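Putative sugar ABC transport system, substrate-binding protein (PDB 5IX8) probably binds a sugar in the periplasm and delivers it to an ABC transporter. Local coordinates at residues D1-I6 with M257-V262; I33-V38 with P253-G258; V118-T123 with V291-V296; V249-G254 with F308-P313. One frame throughout, in Å; residues are numbered along the deposited sequence. Where two conformers were deposited one is given.

Contact 1 of 4, residues D1-I6 with M257-V262; sequences DRLQGI and MGRLIV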
loop_
_atom_site.group_PDB
_atom_site.type_symbol
_atom_site.label_atom_id
_atom_site.label_comp_id
_atom_site.label_asym_id
_atom_site.label_seq_id
_atom_site.Cartn_x
_atom_site.Cartn_y
_atom_site.Cartn_z
ATOM N N ASP A 1 -2.200 10.885 19.069
ATOM C CA ASP A 1 -0.804 10.472 18.945
ATOM C C ASP A 1 -0.543 10.087 17.509
ATOM O O ASP A 1 -1.158 9.155 16.985
ATOM C CB ASP A 1 -0.497 9.316 19.909
ATOM C CG ASP A 1 0.942 8.732 19.760
ATOM O OD1 ASP A 1 1.828 9.283 19.063
ATOM O OD2 ASP A 1 1.189 7.684 20.392
ATOM N N ARG A 2 0.376 10.812 16.864
ATOM C CA ARG A 2 0.663 10.552 15.455
ATOM C C ARG A 2 1.287 9.180 15.242
ATOM O O ARG A 2 1.313 8.697 14.098
ATOM C CB ARG A 2 1.593 11.637 14.874
ATOM C CG ARG A 2 3.048 11.563 15.342
ATOM C CD ARG A 2 3.835 12.828 14.938
ATOM N NE ARG A 2 5.249 12.703 15.283
ATOM C CZ ARG A 2 5.773 13.038 16.457
ATOM N NH1 ARG A 2 5.011 13.572 17.434
ATOM N NH2 ARG A 2 7.070 12.869 16.648
ATOM N N LEU A 3 1.848 8.575 16.294
ATOM C CA LEU A 3 2.438 7.242 16.184
ATOM C C LEU A 3 1.528 6.159 16.769
ATOM O O LEU A 3 1.945 4.998 16.871
ATOM C CB LEU A 3 3.824 7.228 16.850
ATOM C CG LEU A 3 4.827 8.118 16.099
ATOM C CD1 LEU A 3 6.020 8.446 17.006
ATOM C CD2 LEU A 3 5.270 7.454 14.816
ATOM N N GLN A 4 0.292 6.521 17.139
ATOM C CA GLN A 4 -0.733 5.585 17.641
ATOM C C GLN A 4 -0.241 4.716 18.803
ATOM O O GLN A 4 -0.652 3.565 18.933
ATOM C CB GLN A 4 -1.252 4.670 16.535
ATOM C CG GLN A 4 -2.228 5.284 15.576
ATOM C CD GLN A 4 -2.768 4.255 14.558
ATOM O OE1 GLN A 4 -2.541 3.034 14.678
ATOM N NE2 GLN A 4 -3.486 4.747 13.559
ATOM N N GLY A 5 0.637 5.249 19.648
ATOM C CA GLY A 5 1.217 4.496 20.755
ATOM C C GLY A 5 2.140 3.360 20.380
ATOM O O GLY A 5 2.482 2.554 21.242
ATOM N N ILE A 6 2.573 3.274 19.129
ATOM C CA ILE A 6 3.373 2.122 18.725
ATOM C C ILE A 6 4.780 2.231 19.265
ATOM O O ILE A 6 5.387 1.226 19.670
ATOM C CB ILE A 6 3.367 1.990 17.197
ATOM C CG1 ILE A 6 1.968 1.583 16.763
ATOM C CG2 ILE A 6 4.436 0.978 16.745
ATOM C CD1 ILE A 6 1.738 1.750 15.258
HETATM N N MSE A 257 3.110 4.895 8.376
HETATM C CA MSE A 257 4.197 4.006 7.970
HETATM C C MSE A 257 5.466 4.806 7.770
HETATM O O MSE A 257 6.548 4.379 8.199
HETATM C CB MSE A 257 3.877 3.253 6.687
HETATM C CG MSE A 257 2.730 2.286 6.803
HETATM SE SE MSE A 257 2.357 1.461 5.037
HETATM C CE MSE A 257 0.533 0.979 5.409
ATOM N N GLY A 258 5.329 5.986 7.149
ATOM C CA GLY A 258 6.490 6.845 6.945
ATOM C C GLY A 258 7.092 7.328 8.253
ATOM O O GLY A 258 8.308 7.344 8.415
ATOM N N ARG A 259 6.242 7.747 9.198
ATOM C CA ARG A 259 6.751 8.174 10.502
ATOM C C ARG A 259 7.474 7.040 11.192
ATOM O O ARG A 259 8.530 7.241 11.817
ATOM C CB ARG A 259 5.615 8.672 11.386
ATOM C CG ARG A 259 4.829 9.829 10.809
ATOM C CD ARG A 259 3.956 10.440 11.926
ATOM N NE ARG A 259 3.129 11.514 11.406
ATOM C CZ ARG A 259 3.590 12.725 11.101
ATOM N NH1 ARG A 259 4.880 13.047 11.322
ATOM N NH2 ARG A 259 2.751 13.618 10.587
ATOM N N LEU A 260 6.885 5.847 11.144
ATOM C CA LEU A 260 7.522 4.705 11.775
ATOM C C LEU A 260 8.856 4.376 11.126
ATOM O O LEU A 260 9.795 4.014 11.817
ATOM C CB LEU A 260 6.595 3.496 11.729
ATOM C CG LEU A 260 5.345 3.624 12.579
ATOM C CD1 LEU A 260 4.347 2.509 12.244
ATOM C CD2 LEU A 260 5.679 3.623 14.085
ATOM N N ILE A 261 8.965 4.497 9.808
ATOM C CA ILE A 261 10.261 4.246 9.169
ATOM C C ILE A 261 11.353 5.126 9.773
ATOM O O ILE A 261 12.468 4.667 10.056
ATOM C CB ILE A 261 10.123 4.439 7.644
ATOM C CG1 ILE A 261 9.388 3.198 7.064
ATOM C CG2 ILE A 261 11.484 4.650 7.002
ATOM C CD1 ILE A 261 8.807 3.428 5.672
ATOM N N VAL A 262 11.052 6.402 9.988
ATOM C CA VAL A 262 12.038 7.303 10.589
ATOM C C VAL A 262 12.375 6.870 12.014
ATOM O O VAL A 262 13.555 6.826 12.417
ATOM C CB VAL A 262 11.522 8.752 10.543
ATOM C CG1 VAL A 262 12.429 9.689 11.350
ATOM C CG2 VAL A 262 11.428 9.205 9.091
HETATM O O HOH W 1 0.795 9.624 11.565
#
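The guanidinium of R259 carries R2 CD on one face, 3.5 Å above its plane and displaced toward the rim, while a water sits at its edge, in plane with the group. That water accepts from R259 NE at 3.0 Å and donates to R2 O at 2.7 Å, so it joins the two segments. The guanidinium of R2 stands almost perpendicular to that of R259, the planes 86° apart, so the two arginines cross without stacking. R2 starts from the crowded position between backbone N and carbonyl carbon (chi1 73°) and then runs extended as far as NE, laying its methylenes across R259; the nearest pair is R2 CG with R259 CD at 3.7 Å.

Next along the segment the contact is apolar. L3 CD2 reaches R259 CB and also L260 CD2, the latter at 3.9 Å, as the two leucines run antiparallel alongside each other. I6 lies nearly perpendicular to L260, bringing CG2 to 4.0 Å from L260 CD2.

The N-terminal residues are folded back by two turns. D1 OD1 takes the N-H of L3 in an Asx turn, and D1 OD2 takes that of G5, both from above the carboxylate plane; G5, at positive phi, suits this tight bend.

R2 NE and R259 NH1 are like charges 4.0 Å apart, whose repulsion is probably offset by E40, which forms salt bridges with both, and by D39, which pairs with R259. These acids of helix 28-43 leave the long aliphatic shafts to pack the N-terminal segment against helix 254-270.

Contact 2 of 4, residues I33-V38 with P253-G258; sequences IAYGIV and PGVIMG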
loop_
_atom_site.group_PDB
_atom_site.type_symbol
_atom_site.label_atom_id
_atom_site.label_comp_id
_atom_site.label_asym_id
_atom_site.label_seq_id
_atom_site.Cartn_x
_atom_site.Cartn_y
_atom_site.Cartn_z
ATOM N N ILE A 33 3.305 7.854 2.530
ATOM C CA ILE A 33 4.564 7.379 3.088
ATOM C C ILE A 33 5.626 8.465 3.000
ATOM O O ILE A 33 6.323 8.763 3.986
ATOM C CB ILE A 33 5.019 6.094 2.382
ATOM C CG1 ILE A 33 3.986 4.989 2.584
ATOM C CG2 ILE A 33 6.410 5.724 2.877
ATOM C CD1 ILE A 33 4.314 3.747 1.795
ATOM N N ALA A 34 5.742 9.098 1.826
ATOM C CA ALA A 34 6.743 10.150 1.638
ATOM C C ALA A 34 6.502 11.319 2.586
ATOM O O ALA A 34 7.444 11.804 3.214
ATOM C CB ALA A 34 6.756 10.639 0.189
ATOM N N TYR A 35 5.236 11.751 2.732
ATOM C CA TYR A 35 4.909 12.804 3.694
ATOM C C TYR A 35 5.284 12.387 5.125
ATOM O O TYR A 35 5.858 13.178 5.888
ATOM C CB TYR A 35 3.417 13.159 3.625
ATOM C CG TYR A 35 3.055 14.053 4.774
ATOM C CD1 TYR A 35 3.473 15.386 4.788
ATOM C CD2 TYR A 35 2.344 13.561 5.877
ATOM C CE1 TYR A 35 3.199 16.192 5.886
ATOM C CE2 TYR A 35 2.064 14.367 6.974
ATOM C CZ TYR A 35 2.489 15.698 6.955
ATOM O OH TYR A 35 2.213 16.554 8.003
ATOM N N GLY A 36 4.928 11.156 5.522
ATOM C CA GLY A 36 5.235 10.716 6.882
ATOM C C GLY A 36 6.723 10.714 7.141
ATOM O O GLY A 36 7.181 11.127 8.212
ATOM N N ILE A 37 7.510 10.295 6.140
ATOM C CA ILE A 37 8.963 10.329 6.309
ATOM C C ILE A 37 9.460 11.765 6.458
ATOM O O ILE A 37 10.244 12.084 7.365
ATOM C CB ILE A 37 9.654 9.628 5.127
ATOM C CG1 ILE A 37 9.339 8.118 5.171
ATOM C CG2 ILE A 37 11.168 9.860 5.193
ATOM C CD1 ILE A 37 9.890 7.378 3.934
ATOM N N VAL A 38 9.056 12.637 5.536
ATOM C CA VAL A 38 9.551 14.023 5.536
ATOM C C VAL A 38 9.126 14.758 6.804
ATOM O O VAL A 38 9.930 15.441 7.468
ATOM C CB VAL A 38 9.054 14.739 4.272
ATOM C CG1 VAL A 38 9.310 16.249 4.392
ATOM C CG2 VAL A 38 9.749 14.149 3.066
ATOM N N PRO A 253 -2.651 3.205 5.900
ATOM C CA PRO A 253 -2.153 4.418 6.575
ATOM C C PRO A 253 -0.698 4.732 6.228
ATOM O O PRO A 253 0.222 4.518 7.002
ATOM C CB PRO A 253 -2.333 4.065 8.054
ATOM C CG PRO A 253 -2.141 2.617 8.091
ATOM C CD PRO A 253 -2.774 2.075 6.831
ATOM N N GLY A 254 -0.495 5.264 5.017
ATOM C CA GLY A 254 0.856 5.520 4.538
ATOM C C GLY A 254 1.600 6.495 5.434
ATOM O O GLY A 254 2.813 6.386 5.604
ATOM N N VAL A 255 0.885 7.498 5.965
ATOM C CA VAL A 255 1.542 8.543 6.741
ATOM C C VAL A 255 2.179 7.935 7.975
ATOM O O VAL A 255 3.349 8.179 8.259
ATOM C CB VAL A 255 0.554 9.658 7.123
ATOM C CG1 VAL A 255 1.205 10.625 8.114
ATOM C CG2 VAL A 255 0.083 10.416 5.883
ATOM N N ILE A 256 1.440 7.092 8.704
ATOM C CA ILE A 256 2.055 6.522 9.911
ATOM C C ILE A 256 3.197 5.568 9.533
ATOM O O ILE A 256 4.204 5.481 10.259
ATOM C CB ILE A 256 1.012 5.874 10.854
ATOM C CG1 ILE A 256 1.665 5.642 12.231
ATOM C CG2 ILE A 256 0.463 4.564 10.300
ATOM C CD1 ILE A 256 0.731 5.235 13.334
HETATM N N MSE A 257 3.110 4.895 8.376
HETATM C CA MSE A 257 4.197 4.006 7.970
HETATM C C MSE A 257 5.466 4.806 7.770
HETATM O O MSE A 257 6.548 4.379 8.199
HETATM C CB MSE A 257 3.877 3.253 6.687
HETATM C CG MSE A 257 2.730 2.286 6.803
HETATM SE SE MSE A 257 2.357 1.461 5.037
HETATM C CE MSE A 257 0.533 0.979 5.409
ATOM N N GLY A 258 5.329 5.986 7.149
ATOM C CA GLY A 258 6.490 6.845 6.945
ATOM C C GLY A 258 7.092 7.328 8.253
ATOM O O GLY A 258 8.308 7.344 8.415
#
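From its CB, I33 lies along the start of helix 254-270. CB is near G254 O; CG1, placed beside the backbone N and anti to the carbonyl carbon (chi1 -61°), comes to 3.5 Å from that same oxygen and also lies against G254 CA; CD1 at the tip ends 4.4 Å from SE of M257, a selenomethionine, in a loose apolar touch. The branched, wholly apolar isoleucine suits a buried place beside bare backbone.

Backbone meets backbone in the middle of the contact. The axes of 33-38 and 254-258 approach to 6.3 Å and cross at -38°, running roughly parallel, a closeness that G36 and G258 allow because neither has a side chain to hold the helices apart. Their CA atoms come within 4.1 Å of each other. Three CA-H...O contacts line the seam: the shortest runs from I33 CA to G254 O at 3.2 Å, and the others join G36 CA to V255 O and G258 CA to I33 O. G254 and G258, four residues apart, make a GxxxG pattern, which is well known for such close helix crossings.

On one flank Y35 presents its ring edge to V255, with CD2 3.9 Å from V255 CG1. On the other, I37 CG1 rests against the backbone of G258.

Both helices belong to the lobe built on the parallel sheet. I37 reaches L18 and V20 of strand 17-22, and M257 reaches V118 of strand 116-119, so the pair lies against that sheet, while W316, near the C-terminus, meets the Y35 ring edge-to-face.

Contact 3 of 4, residues V118-T123 with V291-V296; sequences VLQDDT and VPITVV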
loop_
_atom_site.group_PDB
_atom_site.type_symbol
_atom_site.label_atom_id
_atom_site.label_comp_id
_atom_site.label_asym_id
_atom_site.label_seq_id
_atom_site.Cartn_x
_atom_site.Cartn_y
_atom_site.Cartn_z
ATOM N N VAL A 118 8.435 -1.666 6.996
ATOM C CA VAL A 118 7.237 -1.179 7.667
ATOM C C VAL A 118 6.158 -1.207 6.613
ATOM O O VAL A 118 6.267 -0.497 5.604
ATOM C CB VAL A 118 7.395 0.249 8.226
ATOM C CG1 VAL A 118 6.077 0.704 8.815
ATOM C CG2 VAL A 118 8.513 0.329 9.291
ATOM N N LEU A 119 5.138 -2.039 6.817
ATOM C CA LEU A 119 4.108 -2.156 5.776
ATOM C C LEU A 119 2.817 -2.623 6.432
ATOM O O LEU A 119 2.501 -2.170 7.532
ATOM C CB LEU A 119 4.593 -3.068 4.633
ATOM C CG LEU A 119 5.066 -4.509 4.913
ATOM C CD1 LEU A 119 4.907 -5.323 3.622
ATOM C CD2 LEU A 119 6.518 -4.591 5.362
ATOM N N GLN A 120 2.012 -3.398 5.706
ATOM C CA GLN A 120 0.830 -4.047 6.260
ATOM C C GLN A 120 0.740 -5.445 5.683
ATOM O O GLN A 120 1.446 -5.787 4.729
ATOM C CB GLN A 120 -0.470 -3.291 5.955
ATOM C CG GLN A 120 -0.708 -2.053 6.789
ATOM C CD GLN A 120 -2.069 -1.424 6.513
ATOM O OE1 GLN A 120 -2.445 -1.239 5.373
ATOM N NE2 GLN A 120 -2.809 -1.123 7.556
ATOM N N ASP A 121 -0.159 -6.245 6.257
ATOM C CA ASP A 121 -0.342 -7.637 5.853
ATOM C C ASP A 121 -1.312 -7.665 4.675
ATOM O O ASP A 121 -2.522 -7.535 4.854
ATOM C CB ASP A 121 -0.884 -8.435 7.038
ATOM C CG ASP A 121 -0.981 -9.907 6.772
ATOM O OD1 ASP A 121 -1.139 -10.313 5.600
ATOM O OD2 ASP A 121 -0.900 -10.677 7.762
ATOM N N ASP A 122 -0.790 -7.855 3.461
ATOM C CA ASP A 122 -1.634 -7.785 2.271
ATOM C C ASP A 122 -2.675 -8.906 2.226
ATOM O O ASP A 122 -3.822 -8.664 1.825
ATOM C CB ASP A 122 -0.763 -7.777 1.017
ATOM C CG ASP A 122 -0.049 -6.436 0.844
ATOM O OD1 ASP A 122 -0.711 -5.399 0.557
ATOM O OD2 ASP A 122 1.175 -6.400 1.067
ATOM N N THR A 123 -2.334 -10.112 2.690
ATOM C CA THR A 123 -3.362 -11.146 2.753
ATOM C C THR A 123 -4.522 -10.719 3.652
ATOM O O THR A 123 -5.702 -10.980 3.332
ATOM C CB THR A 123 -2.762 -12.460 3.251
ATOM O OG1 THR A 123 -1.673 -12.824 2.398
ATOM C CG2 THR A 123 -3.831 -13.554 3.219
ATOM N N VAL A 291 1.354 -2.482 10.149
ATOM C CA VAL A 291 0.390 -1.588 10.801
ATOM C C VAL A 291 -0.962 -2.286 10.856
ATOM O O VAL A 291 -1.400 -2.846 9.848
ATOM C CB VAL A 291 0.281 -0.261 10.053
ATOM C CG1 VAL A 291 -0.758 0.627 10.756
ATOM C CG2 VAL A 291 1.646 0.464 9.967
ATOM N N PRO A 292 -1.663 -2.278 11.983
ATOM C CA PRO A 292 -2.949 -2.983 12.035
ATOM C C PRO A 292 -3.935 -2.435 11.014
ATOM O O PRO A 292 -3.904 -1.257 10.643
ATOM C CB PRO A 292 -3.427 -2.749 13.473
ATOM C CG PRO A 292 -2.161 -2.626 14.259
ATOM C CD PRO A 292 -1.145 -1.970 13.332
ATOM N N ILE A 293 -4.796 -3.324 10.527
ATOM C CA ILE A 293 -5.712 -3.025 9.433
ATOM C C ILE A 293 -7.059 -2.609 9.999
ATOM O O ILE A 293 -7.583 -3.258 10.916
ATOM C CB ILE A 293 -5.868 -4.239 8.514
ATOM C CG1 ILE A 293 -4.532 -4.506 7.826
ATOM C CG2 ILE A 293 -6.984 -3.991 7.489
ATOM C CD1 ILE A 293 -4.401 -5.915 7.372
ATOM N N THR A 294 -7.614 -1.532 9.457
ATOM C CA THR A 294 -8.984 -1.108 9.710
ATOM C C THR A 294 -9.692 -0.931 8.370
ATOM O O THR A 294 -9.061 -0.683 7.338
ATOM C CB THR A 294 -9.044 0.209 10.521
ATOM O OG1 THR A 294 -8.371 1.234 9.803
ATOM C CG2 THR A 294 -8.339 0.065 11.820
ATOM N N VAL A 295 -10.996 -1.138 8.372
ATOM C CA VAL A 295 -11.820 -0.962 7.183
ATOM C C VAL A 295 -12.711 0.249 7.390
ATOM O O VAL A 295 -13.242 0.455 8.490
ATOM C CB VAL A 295 -12.659 -2.221 6.911
ATOM C CG1 VAL A 295 -13.491 -2.032 5.693
ATOM C CG2 VAL A 295 -11.745 -3.390 6.673
ATOM N N VAL A 296 -12.886 1.044 6.337
ATOM C CA VAL A 296 -13.785 2.192 6.373
ATOM C C VAL A 296 -15.062 1.804 5.654
ATOM O O VAL A 296 -15.010 1.240 4.544
ATOM C CB VAL A 296 -13.137 3.429 5.729
ATOM C CG1 VAL A 296 -14.061 4.655 5.852
ATOM C CG2 VAL A 296 -11.752 3.708 6.360
HETATM O O HOH W 2 -5.331 -0.120 7.864
HETATM O O HOH W 3 -1.205 -5.345 8.862
#
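V291 N donates a hydrogen bond to L119 O at 2.9 Å, nearly straight (169°) and in the carbonyl plane, a strand-like bond that carries on the pairing of strands 116-119 and 288-290. The amide of Q120, its chain extended beyond CG, continues across: NE2 gives V291 O a 3.2 Å bond that arrives from above the carbonyl plane, and P292 O a weaker one at 3.3 Å. D121 is the N-cap of helix 122-135, its OD1 taking the N-H of L124.

Water extends the set. One accepts from Q120 NE2 at 2.7 Å and from T294 N; another accepts from D121 N and donates to V291 O at 2.7 Å. V291 O is therefore gripped twice.

Van der Waals contacts fill the rest. Q120 CG lies 3.9 Å from V291 CB, and I293 lays CG1 by the Q120 amide and rests CD1 against the D121 carbonyl, 3.5 Å from D121 O.

These segments are two of the crossovers between the lobes, the hinge of the type I periplasmic-binding-protein fold. One uncharged amide N serves two successive carbonyls, one weakly, and a water; with two hydrogens for three acceptors, it must share one.

Contact 4 of 4, residues V249-G254 with F308-P313; sequences VASEPG and FYDYPP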
loop_
_atom_site.group_PDB
_atom_site.type_symbol
_atom_site.label_atom_id
_atom_site.label_comp_id
_atom_site.label_asym_id
_atom_site.label_seq_id
_atom_site.Cartn_x
_atom_site.Cartn_y
_atom_site.Cartn_z
ATOM N N VAL A 249 -13.738 0.173 2.164
ATOM C CA VAL A 249 -12.423 0.573 1.695
ATOM C C VAL A 249 -11.455 0.242 2.798
ATOM O O VAL A 249 -11.563 0.788 3.903
ATOM C CB VAL A 249 -12.338 2.078 1.365
ATOM C CG1 VAL A 249 -10.905 2.422 0.926
ATOM C CG2 VAL A 249 -13.371 2.468 0.286
ATOM N N ALA A 250 -10.486 -0.590 2.504
ATOM C CA ALA A 250 -9.476 -0.849 3.521
ATOM C C ALA A 250 -8.611 0.401 3.705
ATOM O O ALA A 250 -8.201 1.023 2.726
ATOM C CB ALA A 250 -8.645 -2.065 3.124
ATOM N N SER A 251 -8.377 0.802 4.961
ATOM C CA SER A 251 -7.474 1.925 5.234
ATOM C C SER A 251 -6.032 1.479 5.007
ATOM O O SER A 251 -5.629 0.430 5.499
ATOM C CB SER A 251 -7.661 2.412 6.690
ATOM O OG SER A 251 -6.626 3.305 7.125
ATOM N N GLU A 252 -5.256 2.251 4.245
ATOM C CA GLU A 252 -3.817 2.017 4.127
ATOM C C GLU A 252 -3.098 3.241 4.672
ATOM O O GLU A 252 -3.004 4.272 3.982
ATOM C CB GLU A 252 -3.427 1.737 2.684
ATOM C CG GLU A 252 -4.003 0.392 2.232
ATOM C CD GLU A 252 -3.476 -0.056 0.876
ATOM O OE1 GLU A 252 -2.252 -0.295 0.743
ATOM O OE2 GLU A 252 -4.285 -0.156 -0.073
ATOM N N PRO A 253 -2.651 3.205 5.900
ATOM C CA PRO A 253 -2.153 4.418 6.575
ATOM C C PRO A 253 -0.698 4.732 6.228
ATOM O O PRO A 253 0.222 4.518 7.002
ATOM C CB PRO A 253 -2.333 4.065 8.054
ATOM C CG PRO A 253 -2.141 2.617 8.091
ATOM C CD PRO A 253 -2.774 2.075 6.831
ATOM N N GLY A 254 -0.495 5.264 5.017
ATOM C CA GLY A 254 0.856 5.520 4.538
ATOM C C GLY A 254 1.600 6.495 5.434
ATOM O O GLY A 254 2.813 6.386 5.604
ATOM N N PHE A 308 -6.196 11.516 9.375
ATOM C CA PHE A 308 -4.982 11.869 10.102
ATOM C C PHE A 308 -3.838 10.918 9.757
ATOM O O PHE A 308 -2.697 11.355 9.591
ATOM C CB PHE A 308 -5.261 11.872 11.612
ATOM N N TYR A 309 -4.142 9.634 9.558
ATOM C CA TYR A 309 -3.129 8.606 9.365
ATOM C C TYR A 309 -2.959 8.188 7.906
ATOM O O TYR A 309 -1.984 7.491 7.592
ATOM C CB TYR A 309 -3.485 7.367 10.207
ATOM C CG TYR A 309 -3.507 7.629 11.710
ATOM C CD1 TYR A 309 -2.363 8.053 12.369
ATOM C CD2 TYR A 309 -4.662 7.428 12.465
ATOM C CE1 TYR A 309 -2.363 8.278 13.750
ATOM C CE2 TYR A 309 -4.679 7.646 13.837
ATOM C CZ TYR A 309 -3.516 8.078 14.478
ATOM O OH TYR A 309 -3.503 8.299 15.864
ATOM N N ASP A 310 -3.887 8.567 7.014
ATOM C CA ASP A 310 -3.888 8.105 5.629
ATOM C C ASP A 310 -3.806 9.210 4.580
ATOM O O ASP A 310 -3.431 8.923 3.434
ATOM C CB ASP A 310 -5.160 7.325 5.303
ATOM C CG ASP A 310 -5.451 6.207 6.271
ATOM O OD1 ASP A 310 -4.886 6.140 7.409
ATOM O OD2 ASP A 310 -6.304 5.399 5.875
ATOM N N TYR A 311 -4.191 10.432 4.903
ATOM C CA TYR A 311 -4.118 11.538 3.954
ATOM C C TYR A 311 -2.902 12.385 4.262
ATOM O O TYR A 311 -2.779 12.875 5.408
ATOM C CB TYR A 311 -5.352 12.443 4.049
ATOM C CG TYR A 311 -6.706 11.873 3.654
ATOM C CD1 TYR A 311 -6.826 10.678 2.965
ATOM C CD2 TYR A 311 -7.867 12.554 3.981
ATOM C CE1 TYR A 311 -8.083 10.192 2.609
ATOM C CE2 TYR A 311 -9.105 12.074 3.661
ATOM C CZ TYR A 311 -9.222 10.893 2.979
ATOM O OH TYR A 311 -10.493 10.438 2.669
ATOM N N PRO A 312 -2.026 12.653 3.301
ATOM C CA PRO A 312 -1.094 13.770 3.467
ATOM C C PRO A 312 -1.883 15.066 3.488
ATOM O O PRO A 312 -3.034 15.104 3.035
ATOM C CB PRO A 312 -0.185 13.686 2.227
ATOM C CG PRO A 312 -0.674 12.489 1.415
ATOM C CD PRO A 312 -2.030 12.130 1.924
ATOM N N PRO A 313 -1.318 16.139 4.006
ATOM C CA PRO A 313 -2.078 17.391 4.106
ATOM C C PRO A 313 -2.499 17.880 2.735
ATOM O O PRO A 313 -1.791 17.678 1.743
ATOM C CB PRO A 313 -1.087 18.359 4.756
ATOM C CG PRO A 313 -0.086 17.445 5.425
ATOM C CD PRO A 313 0.036 16.268 4.540
HETATM O O HOH W 4 -6.324 4.772 3.475
HETATM O O HOH W 5 -1.299 7.249 3.011
#
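D310 OD2 is gripped by two close partners, S251 OG and a water. S251 OG donates to D310 OD2 at 2.5 Å, very short, along its syn lone pair. The water lies 2.5 Å from D310 OD2, to which it probably donates, and accepts from E252 N at 2.8 Å, so it bridges the carboxylate to the next residue of the facing chain. S251 OG stands anti to its backbone N (chi1 167°), and D310 CG lies beside its own N (chi1 -52°); these torsions bring the two groups tip to tip.

The other oxygen, D310 OD1, faces the apolar side of P253, 3.3 Å from P253 CA. P253 is the centre of an inverse gamma turn that leads into helix 254-270, and its compact ring suits the bend. Its CB also touches Y309 CB at 4.1 Å, at the end of helix 306-309. A second water accepts weakly from G254 N and donates to D310 O at 2.7 Å, joining the helix start to the backbone of the tail.

Further off, E252 turns its carboxylate away to R158 and S231, and Y309 OH bonds to D1 O. D310 is buried, and the close partners of OD2 would be expected to stabilise its negative charge; the nearby N-terminus of helix 254-270 may add to this. A small hydroxyl and a short acid thus fasten the C-terminal tail to the crossover at 251-253.

Contacts 1 and 2 share helix 254-270 and lie in the lobe of the parallel sheet, their centres about 8 Å apart. The first segment of contact 4 ends where that helix begins; its centre is about 9 Å from that of contact 2, with which it shares P253 and G254. The centres of contacts 3 and 4 are about 11 Å apart, and strands 246-250 and 295-296 pair antiparallel in the other sheet. Along the chain the first segments come in the order 1-6, 33-38, 118-123 and 249-254; contacts 1 and 2 close on the same helix, and the tail at 308-313 comes last. N-terminus, hinge crossovers and C-terminal tail thus converge around one helix, whose first residues lie at the hinge.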